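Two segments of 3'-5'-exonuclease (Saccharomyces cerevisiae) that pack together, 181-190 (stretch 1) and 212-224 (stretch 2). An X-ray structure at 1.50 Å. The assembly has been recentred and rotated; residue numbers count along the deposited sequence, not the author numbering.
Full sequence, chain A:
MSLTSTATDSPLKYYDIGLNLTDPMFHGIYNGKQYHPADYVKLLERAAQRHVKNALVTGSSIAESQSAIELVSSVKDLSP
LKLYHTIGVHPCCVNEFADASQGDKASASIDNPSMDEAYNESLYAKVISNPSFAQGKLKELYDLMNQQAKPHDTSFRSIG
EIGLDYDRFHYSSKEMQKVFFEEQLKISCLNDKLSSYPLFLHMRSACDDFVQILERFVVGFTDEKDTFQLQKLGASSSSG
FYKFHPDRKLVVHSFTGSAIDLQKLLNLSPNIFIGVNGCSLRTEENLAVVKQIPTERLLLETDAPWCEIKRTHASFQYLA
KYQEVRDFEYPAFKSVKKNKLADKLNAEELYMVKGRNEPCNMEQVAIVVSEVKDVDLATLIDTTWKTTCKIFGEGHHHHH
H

Stretch 1 181-190: FEEQLKISCL
Stretch 2 212-224: QILERFVVGFTDE

Two helices lie side by side here, 181-187 and 212-219, both begun earlier in the chain and running nearly the same way: their N-to-C directions differ by 22° (signed crossing angle -22°), and their axes approach to 10.8 Å. The register sets Glu-182 beside Ile-213, with CA atoms 7.0 Å apart, and Leu-185 beside Phe-217, CA to CA 8.1 Å. Together the stretches bury 511 Å².

Stretch 2 opens in helix. Gln-212 makes no contact, but Ile-213 (m, t) points toward its partner; its CD1 lies 3.9 Å from Phe-181 CD2, and its CG2 lies 3.7 Å from Leu-185 CD1. Leu-214 (m, t) leaves the backbone sideways, yet its CD2 reaches Leu-185 CD1 at 3.9 Å and Phe-181 CZ at 4.0 Å. Branched aliphatic chains suit this buried patch, where Phe-181 (t, chi2 34°) and Leu-185 (m, t) both point inward and offer only apolar surface.

Glu-215 faces elsewhere. With Arg-216 (chi1 m, chi2 t, chi3 m, chi4 -88°) the contact turns from apolar to charged. Its NH2 forms a very short salt bridge, 2.4 Å, with OE1 of Glu-182, whose extended t, t side chain brings the carboxylate to the guanidinium edge, near its plane.

Phe-217 (m, chi2 -95°) has the largest area covered by the other stretch. Leu-185 CB sits over one face of its ring, 3.8 Å from the centroid and 24° off the normal, a CH-pi contact in which CB comes within 3.4 Å of CZ. Cys-189 (m) adds its sulfur obliquely, SG to Phe-217 CD1 4.3 Å. A broad ring suits the place because it also reaches the helical backbone, obliquely: Phe-217 CZ is 3.8 Å from Glu-182 O.

Val-218 and Val-219 finish the helix out of reach. Gly-220 then leaves helical geometry at phi/psi 108/141; a CB at these angles would jam against the preceding carbonyl oxygen, so glycine belongs here. The short strand 221-222 follows. Phe-221 (-152/161, chi1 p, chi2 101°) points toward stretch 1, its ring edge meeting the aliphatic part of Lys-186, CZ to CE 4.1 Å. Thr-222 makes no contact.

Asp-223 (-104/89, chi1 t) completes the contact. Asp-223 OD2 accepts a hydrogen bond from Lys-186 NZ at 2.7 Å, part of a salt bridge. That lysine, extended as m, t, t, t, also bridges Glu-183 OE2, 2.8 Å from its NZ, so two carboxylates meet one ammonium.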

# COMPACT_ATOMS: atom_id res chain seq x y z
N PHE A 181 10.47 11.56 -3.80
CA PHE A 181 10.61 10.09 -3.82
C PHE A 181 12.07 9.74 -3.51
O PHE A 181 12.36 8.92 -2.62
CB PHE A 181 10.16 9.56 -5.18
CG PHE A 181 10.32 8.06 -5.38
CD1 PHE A 181 10.15 7.15 -4.33
CD2 PHE A 181 10.55 7.57 -6.65
CE1 PHE A 181 10.26 5.77 -4.56
CE2 PHE A 181 10.65 6.22 -6.91
CZ PHE A 181 10.51 5.30 -5.88
N GLU A 182 12.99 10.37 -4.23
CA GLU A 182 14.39 10.06 -4.05
C GLU A 182 14.92 10.42 -2.66
O GLU A 182 15.65 9.63 -2.06
CB GLU A 182 15.25 10.72 -5.13
CG GLU A 182 16.74 10.43 -4.96
CD GLU A 182 17.55 10.77 -6.19
OE1 GLU A 182 16.98 10.84 -7.30
OE2 GLU A 182 18.77 10.97 -6.03
N GLU A 183 14.53 11.57 -2.11
CA GLU A 183 14.99 11.94 -0.77
C GLU A 183 14.47 10.96 0.30
O GLU A 183 15.18 10.62 1.25
CB GLU A 183 14.63 13.39 -0.39
CG GLU A 183 15.36 14.43 -1.25
CD GLU A 183 16.89 14.29 -1.20
OE1 GLU A 183 17.47 14.26 -0.08
OE2 GLU A 183 17.52 14.21 -2.29
N GLN A 184 13.23 10.49 0.12
CA GLN A 184 12.71 9.47 1.03
C GLN A 184 13.42 8.13 0.88
O GLN A 184 13.64 7.42 1.86
CB GLN A 184 11.19 9.33 0.87
CG GLN A 184 10.45 10.55 1.44
CD GLN A 184 8.95 10.40 1.30
OE1 GLN A 184 8.29 9.90 2.21
NE2 GLN A 184 8.41 10.76 0.13
N LEU A 185 13.79 7.78 -0.35
CA LEU A 185 14.61 6.59 -0.52
C LEU A 185 15.94 6.74 0.22
O LEU A 185 16.41 5.80 0.84
CB LEU A 185 14.84 6.28 -2.00
CG LEU A 185 13.61 5.79 -2.76
CD1 LEU A 185 13.94 5.73 -4.23
CD2 LEU A 185 13.12 4.42 -2.24
N LYS A 186 16.52 7.93 0.17
CA LYS A 186 17.77 8.15 0.89
C LYS A 186 17.58 7.98 2.40
O LYS A 186 18.35 7.29 3.07
CB LYS A 186 18.33 9.53 0.60
CG LYS A 186 18.89 9.71 -0.81
CD LYS A 186 19.31 11.17 -1.00
CE LYS A 186 19.78 11.44 -2.42
NZ LYS A 186 20.02 12.92 -2.62
N ILE A 187 16.54 8.59 2.92
CA ILE A 187 16.23 8.47 4.35
C ILE A 187 16.08 7.02 4.76
O ILE A 187 16.56 6.61 5.81
CB ILE A 187 14.96 9.29 4.72
CG1 ILE A 187 15.32 10.77 4.86
CG2 ILE A 187 14.29 8.74 5.99
CD1 ILE A 187 14.09 11.64 4.95
N SER A 188 15.45 6.22 3.90
CA SER A 188 15.19 4.81 4.20
C SER A 188 16.48 3.97 4.27
O SER A 188 16.44 2.80 4.65
CB SER A 188 14.25 4.21 3.15
OG SER A 188 14.95 3.85 1.96
N CYS A 189 17.58 4.58 3.82
CA CYS A 189 18.93 3.96 3.84
C CYS A 189 19.87 4.54 4.89
O CYS A 189 21.03 4.10 4.99
CB CYS A 189 19.61 4.09 2.46
SG CYS A 189 18.78 3.25 1.10
N LEU A 190 19.40 5.51 5.67
CA LEU A 190 20.31 6.34 6.49
C LEU A 190 20.94 5.63 7.68
O LEU A 190 22.00 6.06 8.17
CB LEU A 190 19.61 7.59 6.99
CG LEU A 190 19.75 8.81 6.08
CD1 LEU A 190 19.16 10.02 6.76
CD2 LEU A 190 21.19 9.10 5.64
N GLN A 212 14.15 4.13 -13.30
CA GLN A 212 15.38 4.90 -13.37
C GLN A 212 15.86 5.31 -11.96
O GLN A 212 17.05 5.19 -11.65
CB GLN A 212 15.18 6.14 -14.25
CG GLN A 212 16.45 6.93 -14.47
CD GLN A 212 16.24 8.16 -15.34
OE1 GLN A 212 17.03 8.44 -16.24
NE2 GLN A 212 15.18 8.91 -15.06
N ILE A 213 14.95 5.79 -11.12
CA ILE A 213 15.34 6.20 -9.77
C ILE A 213 15.74 4.98 -8.94
O ILE A 213 16.81 4.97 -8.29
CB ILE A 213 14.21 6.98 -9.10
CG1 ILE A 213 14.11 8.37 -9.74
CG2 ILE A 213 14.46 7.14 -7.61
CD1 ILE A 213 12.81 9.11 -9.48
N LEU A 214 14.91 3.95 -8.95
CA LEU A 214 15.22 2.77 -8.15
C LEU A 214 16.50 2.06 -8.56
O LEU A 214 17.22 1.52 -7.70
CB LEU A 214 14.05 1.78 -8.14
CG LEU A 214 12.83 2.29 -7.36
CD1 LEU A 214 11.63 1.40 -7.66
CD2 LEU A 214 13.11 2.29 -5.87
N GLU A 215 16.79 2.05 -9.86
CA GLU A 215 17.99 1.37 -10.35
C GLU A 215 19.25 1.96 -9.73
O GLU A 215 20.21 1.21 -9.45
CB GLU A 215 18.07 1.42 -11.87
CG GLU A 215 19.18 0.56 -12.46
CD GLU A 215 20.49 1.33 -12.64
OE1 GLU A 215 20.53 2.55 -12.37
OE2 GLU A 215 21.48 0.69 -13.07
N ARG A 216 19.26 3.28 -9.52
CA ARG A 216 20.43 3.91 -8.89
C ARG A 216 20.67 3.39 -7.47
O ARG A 216 21.81 3.24 -7.04
CB ARG A 216 20.34 5.43 -8.91
CG ARG A 216 20.49 5.98 -10.31
CD ARG A 216 20.85 7.46 -10.29
NE ARG A 216 19.95 8.25 -9.45
CZ ARG A 216 18.81 8.79 -9.86
NH1 ARG A 216 18.40 8.67 -11.12
NH2 ARG A 216 18.07 9.47 -9.00
N PHE A 217 19.58 3.12 -6.73
CA PHE A 217 19.70 2.55 -5.40
C PHE A 217 19.99 1.04 -5.43
O PHE A 217 20.62 0.52 -4.52
CB PHE A 217 18.41 2.81 -4.62
CG PHE A 217 18.23 4.24 -4.19
CD1 PHE A 217 18.63 4.66 -2.91
CD2 PHE A 217 17.69 5.19 -5.06
CE1 PHE A 217 18.47 5.99 -2.51
CE2 PHE A 217 17.52 6.53 -4.65
CZ PHE A 217 17.92 6.93 -3.39
N VAL A 218 19.49 0.34 -6.45
CA VAL A 218 19.77 -1.09 -6.58
C VAL A 218 21.27 -1.34 -6.83
O VAL A 218 21.87 -2.22 -6.20
CB VAL A 218 18.90 -1.74 -7.71
CG1 VAL A 218 19.42 -3.14 -8.08
CG2 VAL A 218 17.43 -1.81 -7.27
N VAL A 219 21.86 -0.53 -7.72
CA VAL A 219 23.29 -0.64 -8.06
C VAL A 219 24.17 0.09 -7.07
O VAL A 219 25.26 -0.38 -6.75
CB VAL A 219 23.57 -0.14 -9.49
CG1 VAL A 219 25.09 -0.19 -9.79
CG2 VAL A 219 22.79 -1.00 -10.47
N GLY A 220 23.68 1.22 -6.56
CA GLY A 220 24.43 2.09 -5.65
C GLY A 220 24.87 3.38 -6.32
O GLY A 220 25.22 3.39 -7.50
N PHE A 221 24.80 4.48 -5.58
CA PHE A 221 25.32 5.77 -6.08
C PHE A 221 25.77 6.63 -4.92
O PHE A 221 25.34 6.42 -3.79
CB PHE A 221 24.28 6.52 -6.92
CG PHE A 221 23.18 7.12 -6.10
CD1 PHE A 221 23.17 8.47 -5.78
CD2 PHE A 221 22.15 6.31 -5.64
CE1 PHE A 221 22.13 9.01 -5.01
CE2 PHE A 221 21.12 6.83 -4.87
CZ PHE A 221 21.10 8.18 -4.56
N THR A 222 26.60 7.62 -5.23
CA THR A 222 27.15 8.51 -4.22
C THR A 222 26.55 9.90 -4.38
O THR A 222 26.54 10.46 -5.48
CB THR A 222 28.70 8.55 -4.32
OG1 THR A 222 29.20 7.23 -4.13
CG2 THR A 222 29.29 9.46 -3.24
N ASP A 223 26.03 10.43 -3.27
CA ASP A 223 25.41 11.75 -3.25
C ASP A 223 26.37 12.74 -2.60
O ASP A 223 26.33 12.94 -1.39
CB ASP A 223 24.09 11.69 -2.46
CG ASP A 223 23.39 13.04 -2.38
OD1 ASP A 223 23.71 13.97 -3.15
OD2 ASP A 223 22.51 13.18 -1.51
N GLU A 224 27.22 13.34 -3.42
CA GLU A 224 28.19 14.32 -2.97
C GLU A 224 27.50 15.60 -2.49
O GLU A 224 27.79 16.08 -1.39
CB GLU A 224 29.20 14.64 -4.09